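Local coordinates for beta-L-arabinobiosidase (Bacteroides thetaiotaomicron, PDB 5MQR), which probably hydrolyses glycosidic bonds in plant pectin as a gut bacterial glycosidase, and may have exo-alpha-sialidase activity, at residues K460-I465 and I564-F569; E470-F475 and H531-L536; C499-L504 and M556-V561. One frame throughout, in Å; residues are numbered along the deposited sequence.

Contact 1: residues K460-I465 and I564-F569; sequences KVERKI and IERIVF
V461 with F569 and R463 with I567 form hydrogen-bonded pairs between strands 460-465 and 564-569, which run antiparallel at 162° with their axes 4.6 Å apart. On the polar face R566 reaches E462: NH1 meets OE1 at 3.1 Å on its syn lone pair, the bond almost straight (178°) and in the guanidinium plane. A bend at chi3 (-76°) turns the group so that NE meets E565 OE2 at 2.9 Å, from the anti side and tilted out of plane. Arginine suits this site because its flat group can serve two carboxylates; a leucine here would probably leave E462 OE1 without its charged mate. S46 OG bonds both K464 NZ and E565 OE2, and water 1 joins NZ to E565 OE1. On its far side strand 564-570 forms a classic beta bulge, E565 and R566 both facing L492 of strand 487-492. The domain is a beta sandwich; V461, I567 and F569 lie on its inner side with R463, whose guanidinium departs to a salt bridge with D417. V461 CG2 touches F569 CB at 3.8 Å, and I465 CD1 meets I567 CD1 at 3.9 Å. T609 lies against I465 and I567, I604 against F569, and W431 against V461.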
loop_
_atom_site.group_PDB
_atom_site.type_symbol
_atom_site.label_atom_id
_atom_site.label_comp_id
_atom_site.label_asym_id
_atom_site.label_seq_id
_atom_site.Cartn_x
_atom_site.Cartn_y
_atom_site.Cartn_z
ATOM N N LYS A 460 -20.979 -6.201 14.899
ATOM C CA LYS A 460 -20.757 -5.887 13.503
ATOM C C LYS A 460 -19.319 -6.171 13.106
ATOM O O LYS A 460 -18.390 -5.744 13.807
ATOM C CB LYS A 460 -21.109 -4.434 13.235
ATOM C CG LYS A 460 -21.171 -4.112 11.773
ATOM C CD LYS A 460 -21.005 -2.641 11.535
ATOM C CE LYS A 460 -19.546 -2.276 11.556
ATOM N NZ LYS A 460 -19.340 -0.835 11.849
ATOM N N VAL A 461 -19.157 -6.886 11.984
ATOM C CA VAL A 461 -17.866 -7.119 11.334
ATOM C C VAL A 461 -17.945 -6.625 9.875
ATOM O O VAL A 461 -19.006 -6.720 9.261
ATOM C CB VAL A 461 -17.411 -8.595 11.450
ATOM C CG1 VAL A 461 -17.330 -9.023 12.909
ATOM C CG2 VAL A 461 -18.327 -9.549 10.733
ATOM N N GLU A 462 -16.850 -6.047 9.363
ATOM C CA GLU A 462 -16.736 -5.574 7.983
ATOM C C GLU A 462 -15.456 -6.171 7.397
ATOM O O GLU A 462 -14.385 -6.064 8.002
ATOM C CB GLU A 462 -16.605 -4.043 7.832
ATOM C CG GLU A 462 -17.512 -3.144 8.645
ATOM C CD GLU A 462 -17.740 -1.728 8.062
ATOM O OE1 GLU A 462 -17.016 -1.281 7.158
ATOM O OE2 GLU A 462 -18.718 -1.047 8.501
ATOM N N ARG A 463 -15.562 -6.771 6.214
ATOM C CA ARG A 463 -14.382 -7.222 5.460
ATOM C C ARG A 463 -14.145 -6.256 4.302
ATOM O O ARG A 463 -14.915 -6.224 3.332
ATOM C CB ARG A 463 -14.561 -8.661 4.947
ATOM C CG ARG A 463 -13.362 -9.254 4.248
ATOM C CD ARG A 463 -12.144 -9.305 5.144
ATOM N NE ARG A 463 -11.078 -10.216 4.719
ATOM C CZ ARG A 463 -10.052 -9.906 3.921
ATOM N NH1 ARG A 463 -9.925 -8.700 3.370
ATOM N NH2 ARG A 463 -9.126 -10.820 3.670
ATOM N N LYS A 464 -13.108 -5.438 4.425
ATOM C CA LYS A 464 -12.701 -4.589 3.320
ATOM C C LYS A 464 -11.939 -5.415 2.258
ATOM O O LYS A 464 -11.095 -6.237 2.590
ATOM C CB LYS A 464 -11.856 -3.434 3.832
ATOM C CG LYS A 464 -11.810 -2.276 2.870
ATOM C CD LYS A 464 -11.465 -0.967 3.578
ATOM C CE LYS A 464 -11.687 0.161 2.610
ATOM N NZ LYS A 464 -11.233 1.438 3.187
ATOM N N ILE A 465 -12.283 -5.219 0.994
ATOM C CA ILE A 465 -11.674 -5.950 -0.130
ATOM C C ILE A 465 -11.307 -4.949 -1.221
ATOM O O ILE A 465 -11.760 -3.801 -1.167
ATOM C CB ILE A 465 -12.634 -7.001 -0.700
ATOM C CG1 ILE A 465 -13.948 -6.355 -1.118
ATOM C CG2 ILE A 465 -12.861 -8.103 0.320
ATOM C CD1 ILE A 465 -14.754 -7.196 -2.058
ATOM N N ILE A 564 -17.696 -2.054 -5.357
ATOM C CA ILE A 564 -17.979 -2.567 -4.038
ATOM C C ILE A 564 -16.658 -2.837 -3.351
ATOM O O ILE A 564 -15.801 -3.534 -3.906
ATOM C CB ILE A 564 -18.760 -3.878 -4.146
ATOM C CG1 ILE A 564 -20.089 -3.618 -4.857
ATOM C CG2 ILE A 564 -18.952 -4.516 -2.764
ATOM C CD1 ILE A 564 -20.442 -4.718 -5.838
ATOM N N GLU A 565 -16.496 -2.297 -2.155
ATOM C CA GLU A 565 -15.250 -2.473 -1.408
ATOM C C GLU A 565 -15.393 -3.148 -0.029
ATOM O O GLU A 565 -14.370 -3.423 0.609
ATOM C CB GLU A 565 -14.553 -1.123 -1.226
ATOM C CG GLU A 565 -15.414 -0.050 -0.566
ATOM C CD GLU A 565 -14.602 0.918 0.266
ATOM O OE1 GLU A 565 -13.573 1.397 -0.265
ATOM O OE2 GLU A 565 -15.013 1.221 1.421
ATOM N N ARG A 566 -16.622 -3.371 0.439
ATOM C CA ARG A 566 -16.864 -3.919 1.772
ATOM C C ARG A 566 -18.069 -4.815 1.830
ATOM O O ARG A 566 -19.091 -4.510 1.219
ATOM C CB ARG A 566 -17.112 -2.811 2.772
ATOM C CG ARG A 566 -15.854 -2.215 3.316
ATOM C CD ARG A 566 -16.219 -1.096 4.246
ATOM N NE ARG A 566 -16.625 0.099 3.526
ATOM C CZ ARG A 566 -17.268 1.134 4.065
ATOM N NH1 ARG A 566 -17.656 1.121 5.342
ATOM N NH2 ARG A 566 -17.528 2.185 3.309
ATOM N N ILE A 567 -17.930 -5.887 2.608
ATOM C CA ILE A 567 -19.044 -6.712 3.033
ATOM C C ILE A 567 -19.162 -6.545 4.551
ATOM O O ILE A 567 -18.176 -6.666 5.262
ATOM C CB ILE A 567 -18.872 -8.203 2.635
ATOM C CG1 ILE A 567 -18.630 -8.339 1.126
ATOM C CG2 ILE A 567 -20.119 -9.008 2.962
ATOM C CD1 ILE A 567 -17.170 -8.431 0.795
ATOM N N VAL A 568 -20.383 -6.255 5.014
ATOM C CA VAL A 568 -20.697 -5.907 6.400
ATOM C C VAL A 568 -21.702 -6.927 6.923
ATOM O O VAL A 568 -22.692 -7.239 6.245
ATOM C CB VAL A 568 -21.313 -4.483 6.501
ATOM C CG1 VAL A 568 -21.805 -4.169 7.916
ATOM C CG2 VAL A 568 -20.309 -3.425 6.060
ATOM N N PHE A 569 -21.446 -7.444 8.123
ATOM C CA PHE A 569 -22.350 -8.372 8.795
ATOM C C PHE A 569 -22.713 -7.679 10.113
ATOM O O PHE A 569 -21.814 -7.385 10.932
ATOM C CB PHE A 569 -21.684 -9.737 9.041
ATOM C CG PHE A 569 -21.163 -10.426 7.792
ATOM C CD1 PHE A 569 -19.993 -10.018 7.192
ATOM C CD2 PHE A 569 -21.813 -11.527 7.269
ATOM C CE1 PHE A 569 -19.502 -10.653 6.061
ATOM C CE2 PHE A 569 -21.331 -12.183 6.147
ATOM C CZ PHE A 569 -20.169 -11.757 5.543
HETATM O O HOH W 1 -11.936 3.163 0.729
#

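Contact 2: residues E470-F475 and H531-L536; sequences ELKVSF and HVEAVL
F475 and V532 form a hydrogen-bonded pair in an antiparallel strand pairing in one sheet of the beta sandwich, with V473 opposite A534 and L471 opposite L536 in the same register. Each of these three pairs exchanges two backbone bonds; A534 N, for example, reaches V473 O at 2.8 Å. The side chains of all six residues turn into the sandwich. A chi1 of 55° puts F475 CG between the backbone N and the carbonyl carbon, bringing the ring beside V532, whose CB sits over one face, 4.1 Å from the centroid, in a CH-pi contact. A beta-branched valine offers a compact C-H there. A534 is small beside V473, while L536 extends CD1 to within 3.9 Å of L471 O. On the reverse side K472, E533 and V535 are partly exposed, with S474 buried among them, and the K472 aliphatic chain runs alongside V535 with CD 4.1 Å from CG2.

Further out, F491 of strand 487-492, across the sandwich, packs on V473, A534 and L536, and F569 meets the F475 ring edge-to-face. Strand 600-610 flanks strand 470-475, and strand 542-547 flanks strand 531-536. At the polar ends, E470 OE2 bonds to S537 OG, and H531 ND1 is hydrogen-bonded to D476 OD1, which probably helps orient the imidazole; H531 NE2 lies 4.1 Å from S474 CB.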
loop_
_atom_site.group_PDB
_atom_site.type_symbol
_atom_site.label_atom_id
_atom_site.label_comp_id
_atom_site.label_asym_id
_atom_site.label_seq_id
_atom_site.Cartn_x
_atom_site.Cartn_y
_atom_site.Cartn_z
ATOM N N GLU A 470 -17.173 -6.335 -10.807
ATOM C CA GLU A 470 -17.709 -7.696 -10.766
ATOM C C GLU A 470 -17.146 -8.369 -9.510
ATOM O O GLU A 470 -15.921 -8.372 -9.290
ATOM C CB GLU A 470 -17.300 -8.478 -12.007
ATOM C CG GLU A 470 -17.750 -7.857 -13.325
ATOM C CD GLU A 470 -19.263 -7.958 -13.542
ATOM O OE1 GLU A 470 -19.819 -9.085 -13.456
ATOM O OE2 GLU A 470 -19.901 -6.905 -13.795
ATOM N N LEU A 471 -18.043 -8.905 -8.681
ATOM C CA LEU A 471 -17.670 -9.462 -7.394
ATOM C C LEU A 471 -18.409 -10.754 -7.098
ATOM O O LEU A 471 -19.643 -10.820 -7.242
ATOM C CB LEU A 471 -17.963 -8.437 -6.299
ATOM C CG LEU A 471 -17.633 -8.770 -4.854
ATOM C CD1 LEU A 471 -16.144 -8.985 -4.669
ATOM C CD2 LEU A 471 -18.093 -7.644 -3.952
ATOM N N LYS A 472 -17.660 -11.774 -6.679
ATOM C CA LYS A 472 -18.243 -12.949 -6.020
ATOM C C LYS A 472 -17.804 -12.954 -4.585
ATOM O O LYS A 472 -16.670 -12.676 -4.299
ATOM C CB LYS A 472 -17.860 -14.283 -6.670
ATOM C CG LYS A 472 -18.049 -14.293 -8.172
ATOM C CD LYS A 472 -18.304 -15.704 -8.732
ATOM C CE LYS A 472 -18.578 -15.686 -10.241
ATOM N NZ LYS A 472 -17.287 -15.634 -10.994
ATOM N N VAL A 473 -18.746 -13.250 -3.703
ATOM C CA VAL A 473 -18.558 -13.312 -2.265
ATOM C C VAL A 473 -19.152 -14.629 -1.822
ATOM O O VAL A 473 -20.314 -14.879 -2.089
ATOM C CB VAL A 473 -19.311 -12.161 -1.562
ATOM C CG1 VAL A 473 -19.178 -12.265 -0.038
ATOM C CG2 VAL A 473 -18.773 -10.827 -2.058
ATOM N N SER A 474 -18.383 -15.484 -1.168
ATOM C CA SER A 474 -18.970 -16.676 -0.600
ATOM C C SER A 474 -18.552 -16.879 0.839
ATOM O O SER A 474 -17.516 -16.388 1.278
ATOM C CB SER A 474 -18.643 -17.903 -1.438
ATOM O OG SER A 474 -17.261 -18.114 -1.426
ATOM N N PHE A 475 -19.400 -17.576 1.576
ATOM C CA PHE A 475 -19.155 -17.839 2.981
ATOM C C PHE A 475 -20.156 -18.853 3.463
ATOM O O PHE A 475 -21.215 -19.016 2.859
ATOM C CB PHE A 475 -19.235 -16.547 3.842
ATOM C CG PHE A 475 -20.524 -15.778 3.688
ATOM C CD1 PHE A 475 -21.615 -16.055 4.506
ATOM C CD2 PHE A 475 -20.645 -14.774 2.733
ATOM C CE1 PHE A 475 -22.799 -15.366 4.359
ATOM C CE2 PHE A 475 -21.840 -14.077 2.591
ATOM C CZ PHE A 475 -22.914 -14.377 3.400
ATOM N N HIS A 531 -24.193 -22.725 2.654
ATOM C CA HIS A 531 -23.159 -22.148 1.853
ATOM C C HIS A 531 -23.774 -21.066 0.956
ATOM O O HIS A 531 -24.571 -21.370 0.063
ATOM C CB HIS A 531 -22.438 -23.207 1.027
ATOM C CG HIS A 531 -21.231 -22.664 0.342
ATOM N ND1 HIS A 531 -20.131 -22.207 1.039
ATOM C CD2 HIS A 531 -20.970 -22.434 -0.968
ATOM C CE1 HIS A 531 -19.240 -21.732 0.183
ATOM N NE2 HIS A 531 -19.723 -21.864 -1.039
ATOM N N VAL A 532 -23.402 -19.816 1.216
ATOM C CA VAL A 532 -23.969 -18.672 0.520
ATOM C C VAL A 532 -22.968 -18.136 -0.473
ATOM O O VAL A 532 -21.809 -17.955 -0.115
ATOM C CB VAL A 532 -24.320 -17.523 1.475
ATOM C CG1 VAL A 532 -25.062 -16.422 0.721
ATOM C CG2 VAL A 532 -25.177 -18.052 2.617
ATOM N N GLU A 533 -23.418 -17.916 -1.714
ATOM C CA GLU A 533 -22.595 -17.243 -2.735
ATOM C C GLU A 533 -23.406 -16.107 -3.335
ATOM O O GLU A 533 -24.533 -16.278 -3.758
ATOM C CB GLU A 533 -22.089 -18.178 -3.856
ATOM C CG GLU A 533 -21.027 -17.499 -4.747
ATOM C CD GLU A 533 -20.314 -18.422 -5.727
ATOM O OE1 GLU A 533 -20.743 -19.578 -5.876
ATOM O OE2 GLU A 533 -19.320 -17.975 -6.367
ATOM N N ALA A 534 -22.830 -14.920 -3.331
ATOM C CA ALA A 534 -23.455 -13.747 -3.897
ATOM C C ALA A 534 -22.597 -13.281 -5.089
ATOM O O ALA A 534 -21.379 -13.112 -4.955
ATOM C CB ALA A 534 -23.579 -12.667 -2.848
ATOM N N VAL A 535 -23.239 -13.084 -6.245
ATOM C CA VAL A 535 -22.585 -12.581 -7.443
ATOM C C VAL A 535 -23.207 -11.229 -7.797
ATOM O O VAL A 535 -24.409 -11.162 -8.074
ATOM C CB VAL A 535 -22.757 -13.564 -8.610
ATOM C CG1 VAL A 535 -22.033 -13.050 -9.859
ATOM C CG2 VAL A 535 -22.281 -14.951 -8.178
ATOM N N LEU A 536 -22.378 -10.180 -7.755
ATOM C CA LEU A 536 -22.783 -8.800 -7.941
ATOM C C LEU A 536 -22.090 -8.214 -9.178
ATOM O O LEU A 536 -20.899 -8.425 -9.380
ATOM C CB LEU A 536 -22.407 -7.951 -6.731
ATOM C CG LEU A 536 -23.042 -8.351 -5.399
ATOM C CD1 LEU A 536 -22.206 -9.398 -4.672
ATOM C CD2 LEU A 536 -23.227 -7.127 -4.527
#

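Contact 3: residues C499-L504 and M556-V561; sequences CSRLEL and MFYAPV
C499 and F557 make the sulfur and aromatic part of the contact. The thiol lies over one face of the phenyl ring, SG 3.9 Å from the centroid and only 9° off the ring normal. CB follows over the same ring in a CH-pi contact, 3.7 Å from the centroid and displaced toward the rim. A chi1 of 63° places SG between the backbone N and carbonyl carbon, which sets SG and CB over the same face of the ring. Cysteine fits because it is slim and polarisable, and phenylalanine gives it a broad apolar surface. V561 adds to the apolar surroundings, its CG2 3.9 Å from C499 CB.

The polar links are light. Y558 N donates to C499 O at 2.9 Å, but the bond is bent to 129° and weak. C499 CA makes a C-H contact with A559 O at 3.2 Å. Water 2 extends the joint: S500 OG donates to it at 2.7 Å, and it donates in turn to the carbonyl oxygen of M556, a selenomethionine, at 2.8 Å.

A third kind of contact pairs an arginine with a tyrosine. Y558 OH stands 3.4 Å above the R501 guanidinium plane, over its centre, while R501 N lies at the edge of the Y558 ring. The two flat groups are steeply inclined to each other. The R501 charge is met by D490 through NE, and K513 makes a cation-pi contact with the tyrosine ring.

No helix takes part. Strand 498-504 runs between strands 487-492 and 509-513 of one sheet of the carbohydrate-binding-module-like domain, and segment 556-561 is the loop that leaves strand 550-556 of the other sheet and leads into strand 564-570.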
loop_
_atom_site.group_PDB
_atom_site.type_symbol
_atom_site.label_atom_id
_atom_site.label_comp_id
_atom_site.label_asym_id
_atom_site.label_seq_id
_atom_site.Cartn_x
_atom_site.Cartn_y
_atom_site.Cartn_z
ATOM N N CYS A 499 -25.349 -1.271 -2.006
ATOM C CA CYS A 499 -26.027 -1.605 -3.250
ATOM C C CYS A 499 -27.060 -2.725 -3.101
ATOM O O CYS A 499 -28.030 -2.817 -3.867
ATOM C CB CYS A 499 -24.991 -1.943 -4.334
ATOM S SG CYS A 499 -23.979 -3.373 -3.981
ATOM N N SER A 500 -26.855 -3.578 -2.113
ATOM C CA SER A 500 -27.815 -4.626 -1.813
ATOM C C SER A 500 -27.705 -5.008 -0.361
ATOM O O SER A 500 -26.730 -4.670 0.301
ATOM C CB SER A 500 -27.564 -5.859 -2.697
ATOM O OG SER A 500 -28.730 -6.664 -2.746
ATOM N N ARG A 501 -28.718 -5.719 0.121
ATOM C CA ARG A 501 -28.762 -6.204 1.492
ATOM C C ARG A 501 -29.444 -7.570 1.536
ATOM O O ARG A 501 -30.468 -7.759 0.895
ATOM C CB ARG A 501 -29.507 -5.222 2.388
ATOM C CG ARG A 501 -29.934 -5.779 3.743
ATOM C CD ARG A 501 -30.571 -4.708 4.612
ATOM N NE ARG A 501 -29.608 -3.628 4.837
ATOM C CZ ARG A 501 -29.893 -2.335 4.999
ATOM N NH1 ARG A 501 -31.153 -1.896 5.012
ATOM N NH2 ARG A 501 -28.893 -1.468 5.162
ATOM N N LEU A 502 -28.860 -8.497 2.300
ATOM C CA LEU A 502 -29.486 -9.779 2.636
ATOM C C LEU A 502 -29.788 -9.744 4.130
ATOM O O LEU A 502 -29.073 -9.073 4.878
ATOM C CB LEU A 502 -28.577 -10.965 2.289
ATOM C CG LEU A 502 -27.847 -10.891 0.933
ATOM C CD1 LEU A 502 -26.837 -12.025 0.786
ATOM C CD2 LEU A 502 -28.816 -10.834 -0.240
ATOM N N GLU A 503 -30.839 -10.449 4.545
ATOM C CA GLU A 503 -31.340 -10.395 5.927
ATOM C C GLU A 503 -31.759 -11.764 6.406
ATOM O O GLU A 503 -32.469 -12.439 5.683
ATOM C CB GLU A 503 -32.589 -9.500 6.025
ATOM C CG GLU A 503 -32.402 -8.207 6.779
ATOM C CD GLU A 503 -33.630 -7.291 6.745
ATOM O OE1 GLU A 503 -34.756 -7.812 6.637
ATOM O OE2 GLU A 503 -33.459 -6.042 6.837
ATOM N N LEU A 504 -31.343 -12.155 7.609
ATOM C CA LEU A 504 -31.996 -13.246 8.306
ATOM C C LEU A 504 -32.979 -12.580 9.252
ATOM O O LEU A 504 -32.575 -11.809 10.086
ATOM C CB LEU A 504 -30.984 -14.096 9.070
ATOM C CG LEU A 504 -30.003 -14.926 8.235
ATOM C CD1 LEU A 504 -28.977 -15.552 9.154
ATOM C CD2 LEU A 504 -30.680 -16.002 7.408
HETATM N N MSE A 556 -32.231 -6.369 -8.810
HETATM C CA MSE A 556 -31.414 -5.216 -9.124
HETATM C C MSE A 556 -30.863 -4.697 -7.802
HETATM O O MSE A 556 -31.423 -4.929 -6.733
HETATM C CB MSE A 556 -32.241 -4.157 -9.860
HETATM C CG MSE A 556 -33.004 -4.668 -11.090
HETATM SE SE MSE A 556 -31.782 -5.390 -12.438
HETATM C CE MSE A 556 -30.821 -3.792 -12.997
ATOM N N PHE A 557 -29.733 -4.017 -7.861
ATOM C CA PHE A 557 -29.279 -3.236 -6.724
ATOM C C PHE A 557 -30.384 -2.241 -6.320
ATOM O O PHE A 557 -31.009 -1.630 -7.192
ATOM C CB PHE A 557 -28.065 -2.382 -7.079
ATOM C CG PHE A 557 -26.785 -3.135 -7.317
ATOM C CD1 PHE A 557 -26.651 -4.516 -7.084
ATOM C CD2 PHE A 557 -25.664 -2.417 -7.763
ATOM C CE1 PHE A 557 -25.445 -5.157 -7.312
ATOM C CE2 PHE A 557 -24.454 -3.059 -7.979
ATOM C CZ PHE A 557 -24.345 -4.432 -7.759
ATOM N N TYR A 558 -30.608 -2.067 -5.014
ATOM C CA TYR A 558 -31.509 -1.015 -4.572
ATOM C C TYR A 558 -30.852 0.376 -4.557
ATOM O O TYR A 558 -31.563 1.367 -4.532
ATOM C CB TYR A 558 -32.217 -1.367 -3.259
ATOM C CG TYR A 558 -31.446 -1.272 -1.965
ATOM C CD1 TYR A 558 -31.355 -0.064 -1.267
ATOM C CD2 TYR A 558 -30.903 -2.407 -1.376
ATOM C CE1 TYR A 558 -30.713 0.011 -0.053
ATOM C CE2 TYR A 558 -30.262 -2.345 -0.153
ATOM C CZ TYR A 558 -30.174 -1.137 0.503
ATOM O OH TYR A 558 -29.555 -1.088 1.718
ATOM N N ALA A 559 -29.513 0.419 -4.636
ATOM C CA ALA A 559 -28.764 1.647 -4.851
ATOM C C ALA A 559 -27.602 1.363 -5.785
ATOM O O ALA A 559 -26.910 0.369 -5.615
ATOM C CB ALA A 559 -28.233 2.204 -3.529
ATOM N N PRO A 560 -27.367 2.243 -6.768
ATOM C CA PRO A 560 -26.243 2.037 -7.654
ATOM C C PRO A 560 -24.912 2.433 -7.003
ATOM O O PRO A 560 -24.865 3.335 -6.165
ATOM C CB PRO A 560 -26.592 2.932 -8.846
ATOM C CG PRO A 560 -27.383 4.041 -8.252
ATOM C CD PRO A 560 -28.205 3.379 -7.201
ATOM N N VAL A 561 -23.854 1.704 -7.353
ATOM C CA VAL A 561 -22.483 2.037 -6.944
ATOM C C VAL A 561 -21.520 1.796 -8.127
ATOM O O VAL A 561 -21.837 1.062 -9.048
ATOM C CB VAL A 561 -22.013 1.211 -5.735
ATOM C CG1 VAL A 561 -22.874 1.466 -4.515
ATOM C CG2 VAL A 561 -21.976 -0.284 -6.072
HETATM O O HOH W 2 -30.681 -5.411 -4.082
#

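How the contacts relate
Contacts 2 and 3 both lie within the loop of chain closed by contact 1, and their own segments alternate along it. Their centres are 13 Å apart, while contact 1 lies 13 Å from contact 2 and 14 Å from contact 3. Contacts 1 and 2 belong to facing sheets and meet in the sandwich interior, where I465 CD1 reaches L471 CD1 at 3.5 Å. Contact 3 touches both: C499 SG is 4.0 Å from I564 CG1 and 3.9 Å from L536 CD2. On the polar side of contact 1 the sodium ion, bound by Q44, E494 and N495, lies about 6 Å from the R566 side chain.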